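PDB 3SYJ: adhesion and penetration protein autotransporter from Haemophilus influenzae, which promotes bacterial adherence to and invasion of host cells, with an adhesive passenger domain that self-associates in bacterial aggregation and also carries a probable serine protease. Local coordinates for residues 67-72 against 232-237; 132-137 against 252-257. All coordinates share one frame; numbering follows the deposited sequence.

Contact 1 of 2, residues 67-72 against 232-237; sequences YIVSVA and WLINGI
Val-69 meets Ile-234 and Ile-237 through a single methyl, CG1. Its contact with Ile-234 is tip to tip: Val-69 CG1 stands 3.7 Å from Ile-234 CD1. Ile-234 reaches this far because its CG1 is anti to the backbone N (chi1 178°) and CD1 continues the extended chain (chi2 167°). Val-69 CG1 also lies 4.0 Å from Ile-237 CG2, and these two side chains cross at a slant.

The other branch of Ile-237 serves the next residues. Ile-237 CD1 sits 3.3 Å from Ser-70 O and 3.7 Å from Val-71 CG1. Val-71 and Ile-237 slide past each other in opposite directions. Ile-237 CG1 lies between the backbone N and the carbonyl carbon (chi1 54°), and CG2 lies beside the N. The two branches thus divide the work, CG2 for Val-69 and CD1 for Ser-70 and Val-71. All five touching residues are buried.

Ser-70 CB points away, and OG is hydrogen-bonded to Val-59 O and Asn-74 ND2. Val-71 also packs near Ser-218, the probable active-site serine. Asn-235 and Gly-236 form a classic beta bulge opposite Met-222. Strand 231-238 lies between strands 221-226 and 249-253 in a seven-stranded antiparallel sheet, while strand 67-69 pairs with strand 61-64, so the contact joins two sheets of the protease domain.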
# COMPACT_ATOMS: atom_id res chain seq x y z
N TYR A 67 30.66 12.74 -58.31
CA TYR A 67 31.70 13.70 -58.68
C TYR A 67 32.48 14.27 -57.49
O TYR A 67 31.91 14.53 -56.43
CB TYR A 67 31.12 14.86 -59.50
CG TYR A 67 30.54 14.44 -60.83
CD1 TYR A 67 31.31 14.46 -61.98
CD2 TYR A 67 29.22 14.02 -60.92
CE1 TYR A 67 30.78 14.08 -63.19
CE2 TYR A 67 28.68 13.63 -62.13
CZ TYR A 67 29.46 13.67 -63.26
OH TYR A 67 28.93 13.28 -64.47
N ILE A 68 33.78 14.44 -57.67
CA ILE A 68 34.62 15.07 -56.66
C ILE A 68 35.31 16.27 -57.27
O ILE A 68 35.21 16.52 -58.48
CB ILE A 68 35.68 14.10 -56.12
CG1 ILE A 68 36.49 13.49 -57.26
CG2 ILE A 68 35.02 13.02 -55.28
CD1 ILE A 68 37.66 12.65 -56.80
N VAL A 69 36.01 17.03 -56.43
CA VAL A 69 36.76 18.19 -56.88
C VAL A 69 38.15 18.17 -56.25
O VAL A 69 38.31 17.76 -55.10
CB VAL A 69 36.04 19.50 -56.54
CG1 VAL A 69 36.14 19.81 -55.05
CG2 VAL A 69 36.61 20.65 -57.35
N SER A 70 39.15 18.59 -57.02
CA SER A 70 40.54 18.61 -56.56
C SER A 70 41.36 19.42 -57.56
O SER A 70 40.80 19.99 -58.49
CB SER A 70 41.09 17.19 -56.44
OG SER A 70 42.34 17.18 -55.76
N VAL A 71 42.68 19.48 -57.38
CA VAL A 71 43.54 20.16 -58.35
C VAL A 71 44.01 19.19 -59.44
O VAL A 71 44.23 18.00 -59.18
CB VAL A 71 44.78 20.86 -57.67
CG1 VAL A 71 44.35 22.09 -56.87
CG2 VAL A 71 45.57 19.89 -56.80
N ALA A 72 44.16 19.71 -60.66
CA ALA A 72 44.65 18.91 -61.77
C ALA A 72 46.04 18.32 -61.52
O ALA A 72 46.34 17.21 -61.96
CB ALA A 72 44.66 19.72 -63.06
N TRP A 232 26.83 24.59 -44.78
CA TRP A 232 28.24 24.56 -45.13
C TRP A 232 28.32 24.37 -46.65
O TRP A 232 27.57 23.58 -47.23
CB TRP A 232 28.97 23.45 -44.39
CG TRP A 232 29.29 23.77 -42.95
CD1 TRP A 232 28.63 23.34 -41.84
CD2 TRP A 232 30.37 24.60 -42.48
NE1 TRP A 232 29.22 23.85 -40.70
CE2 TRP A 232 30.29 24.63 -41.07
CE3 TRP A 232 31.39 25.32 -43.11
CZ2 TRP A 232 31.20 25.34 -40.28
CZ3 TRP A 232 32.30 26.04 -42.32
CH2 TRP A 232 32.19 26.03 -40.92
N LEU A 233 29.21 25.12 -47.29
CA LEU A 233 29.43 25.00 -48.72
C LEU A 233 30.91 24.81 -48.92
O LEU A 233 31.71 25.33 -48.14
CB LEU A 233 29.00 26.27 -49.45
CG LEU A 233 27.51 26.61 -49.41
CD1 LEU A 233 27.28 28.10 -49.61
CD2 LEU A 233 26.79 25.83 -50.48
N ILE A 234 31.31 24.06 -49.94
CA ILE A 234 32.71 24.05 -50.29
C ILE A 234 32.99 25.36 -51.02
O ILE A 234 32.23 25.74 -51.91
CB ILE A 234 33.17 22.82 -51.11
CG1 ILE A 234 34.66 22.96 -51.44
CG2 ILE A 234 32.34 22.66 -52.37
CD1 ILE A 234 35.30 21.72 -51.98
N ASN A 235 34.05 26.05 -50.62
CA ASN A 235 34.34 27.37 -51.18
C ASN A 235 35.53 27.34 -52.13
O ASN A 235 35.56 28.06 -53.12
CB ASN A 235 34.57 28.39 -50.06
CG ASN A 235 34.75 29.81 -50.57
OD1 ASN A 235 34.19 30.20 -51.60
ND2 ASN A 235 35.55 30.59 -49.85
N GLY A 236 36.51 26.50 -51.84
CA GLY A 236 37.68 26.44 -52.69
C GLY A 236 38.55 25.24 -52.44
O GLY A 236 38.30 24.45 -51.51
N ILE A 237 39.57 25.09 -53.27
CA ILE A 237 40.53 24.00 -53.10
C ILE A 237 41.94 24.56 -52.95
O ILE A 237 42.32 25.51 -53.64
CB ILE A 237 40.47 23.03 -54.28
CG1 ILE A 237 40.64 23.79 -55.60
CG2 ILE A 237 39.13 22.28 -54.26
CD1 ILE A 237 40.72 22.88 -56.81

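Contact 2 of 2, residues 132-137 against 252-257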
# COMPACT_ATOMS: atom_id res chain seq x y z
N ASP A 132 27.19 21.19 -51.33
CA ASP A 132 26.97 22.20 -52.35
C ASP A 132 28.19 23.09 -52.51
O ASP A 132 28.97 23.27 -51.57
CB ASP A 132 25.75 23.05 -52.00
CG ASP A 132 24.45 22.28 -52.08
OD1 ASP A 132 24.48 21.11 -52.51
OD2 ASP A 132 23.40 22.85 -51.71
N MET A 133 28.33 23.65 -53.71
CA MET A 133 29.37 24.63 -54.01
C MET A 133 28.90 26.09 -53.85
O MET A 133 27.73 26.41 -54.06
CB MET A 133 29.85 24.44 -55.44
CG MET A 133 30.39 23.07 -55.74
SD MET A 133 31.09 23.07 -57.39
CE MET A 133 31.88 21.47 -57.43
N THR A 134 29.83 26.98 -53.50
CA THR A 134 29.56 28.41 -53.57
C THR A 134 29.51 28.76 -55.05
O THR A 134 30.11 28.06 -55.88
CB THR A 134 30.64 29.26 -52.83
OG1 THR A 134 31.95 28.91 -53.30
CG2 THR A 134 30.56 29.03 -51.34
N SER A 135 28.78 29.81 -55.41
CA SER A 135 28.52 30.07 -56.82
C SER A 135 29.24 31.29 -57.40
O SER A 135 29.36 31.43 -58.61
CB SER A 135 27.02 30.18 -57.07
OG SER A 135 26.46 31.16 -56.22
N ASN A 136 29.73 32.17 -56.53
CA ASN A 136 30.38 33.40 -56.97
C ASN A 136 31.87 33.17 -57.17
O ASN A 136 32.51 32.50 -56.35
CB ASN A 136 30.13 34.51 -55.95
CG ASN A 136 30.35 35.90 -56.53
OD1 ASN A 136 31.34 36.16 -57.21
ND2 ASN A 136 29.42 36.81 -56.23
N MET A 137 32.42 33.70 -58.25
CA MET A 137 33.84 33.53 -58.52
C MET A 137 34.69 34.70 -58.00
O MET A 137 35.93 34.66 -58.06
CB MET A 137 34.09 33.30 -60.01
CG MET A 137 33.33 32.12 -60.59
SD MET A 137 33.76 30.53 -59.85
CE MET A 137 35.53 30.52 -60.09
N GLN A 252 42.01 28.11 -54.97
CA GLN A 252 41.20 28.27 -56.17
C GLN A 252 39.73 28.07 -55.81
O GLN A 252 39.35 27.01 -55.31
CB GLN A 252 41.63 27.26 -57.23
CG GLN A 252 43.01 27.51 -57.79
CD GLN A 252 43.09 28.82 -58.53
OE1 GLN A 252 43.76 29.75 -58.08
NE2 GLN A 252 42.41 28.91 -59.66
N LEU A 253 38.91 29.10 -56.03
CA LEU A 253 37.49 29.01 -55.72
C LEU A 253 36.83 27.90 -56.55
O LEU A 253 37.30 27.57 -57.64
CB LEU A 253 36.79 30.35 -55.97
CG LEU A 253 37.29 31.54 -55.14
CD1 LEU A 253 36.49 32.79 -55.46
CD2 LEU A 253 37.24 31.26 -53.64
N VAL A 254 35.75 27.32 -56.04
CA VAL A 254 35.08 26.23 -56.76
C VAL A 254 34.29 26.79 -57.94
O VAL A 254 33.78 27.91 -57.88
CB VAL A 254 34.15 25.40 -55.85
CG1 VAL A 254 34.98 24.61 -54.84
CG2 VAL A 254 33.14 26.31 -55.16
N ARG A 255 34.18 25.99 -59.00
CA ARG A 255 33.59 26.45 -60.25
C ARG A 255 32.27 25.75 -60.58
O ARG A 255 32.25 24.71 -61.23
CB ARG A 255 34.62 26.32 -61.38
CG ARG A 255 35.93 27.01 -61.00
CD ARG A 255 37.02 26.87 -62.06
NE ARG A 255 38.31 27.31 -61.53
CZ ARG A 255 39.48 26.98 -62.07
NH1 ARG A 255 39.52 26.23 -63.15
NH2 ARG A 255 40.61 27.40 -61.51
N LYS A 256 31.17 26.34 -60.13
CA LYS A 256 29.85 25.75 -60.25
C LYS A 256 29.38 25.64 -61.70
O LYS A 256 28.70 24.68 -62.07
CB LYS A 256 28.86 26.59 -59.44
CG LYS A 256 27.47 26.01 -59.29
CD LYS A 256 27.31 25.32 -57.95
CE LYS A 256 25.85 25.31 -57.50
NZ LYS A 256 25.32 26.68 -57.25
N SER A 257 29.73 26.62 -62.53
CA SER A 257 29.31 26.63 -63.93
C SER A 257 30.06 25.59 -64.74
O SER A 257 29.51 24.99 -65.66
CB SER A 257 29.52 28.00 -64.56
OG SER A 257 28.38 28.82 -64.39
O HOH W 1 33.11 29.64 -55.66
O HOH W 2 31.03 28.66 -58.36
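The turn from strand 249-253 into helix 256-266 packs against the loop 132-137 in the protease domain. Two waters bridge the backbones. Water 2 donates to Thr-134 O (2.7 Å) and to Val-254 O, and it accepts from Lys-256 N (2.9 Å). It thereby engages an N-H in the first turn of the helix. Water 1 lies 2.7 Å from Thr-134 OG1 and also meets Asn-136 O and Val-254 O. Thr-134 OG1 is hydrogen-bonded to Asn-235 OD1 as well.

Arg-255 holds the N-cap position of the helix, and the residues before and after it carry much of the packing. Val-254 CG2 lies 3.4 Å from Thr-134 OG1, the two side chains crossing at about a right angle. The same methyl is near Met-133 CB. Met-133 CB also touches Lys-256 CD at 3.7 Å, and the lysine chain runs on past Met-133 O until NZ nears Ser-135 CB.

Met-137 packs along Leu-253, Val-254 and Arg-255. Bends at chi2 (-62°) and chi3 (-55°) place its SD and CE against the turn. Met-137 SD comes 3.3 Å from Val-254 O, and Met-137 CE lies 3.6 Å from Arg-255 CG, where the two side chains cross at about a right angle. The backbone is touched too, Met-137 O lying 3.3 Å from Leu-253 CD1. The Arg-255 guanidinium has partners beyond the loop: NH2 bonds to Glu-113 O, and Tyr-104 makes a cation-pi contact.

How the contacts relate
The two contacts have centres about 8 Å apart in the protease domain and share the seven-stranded sheet. Strands 231-238 and 249-253 are neighbours in it, joined by the probable hydrogen bond from Ile-237 N to Gln-252 O, 2.8 Å. The loop 132-137 reaches the first of these strands through Ile-234 N and Asp-132 O, 3.0 Å apart. Ile-234 therefore takes part in contact 1 by its side chain and meets contact 2 by its backbone. Contact 1 is the one that touches the probable catalytic site: the Val-71 side chain is about 4 Å from that of Ser-218. In contact 2 the Arg-255 side chain lies near the likely triad without touching it.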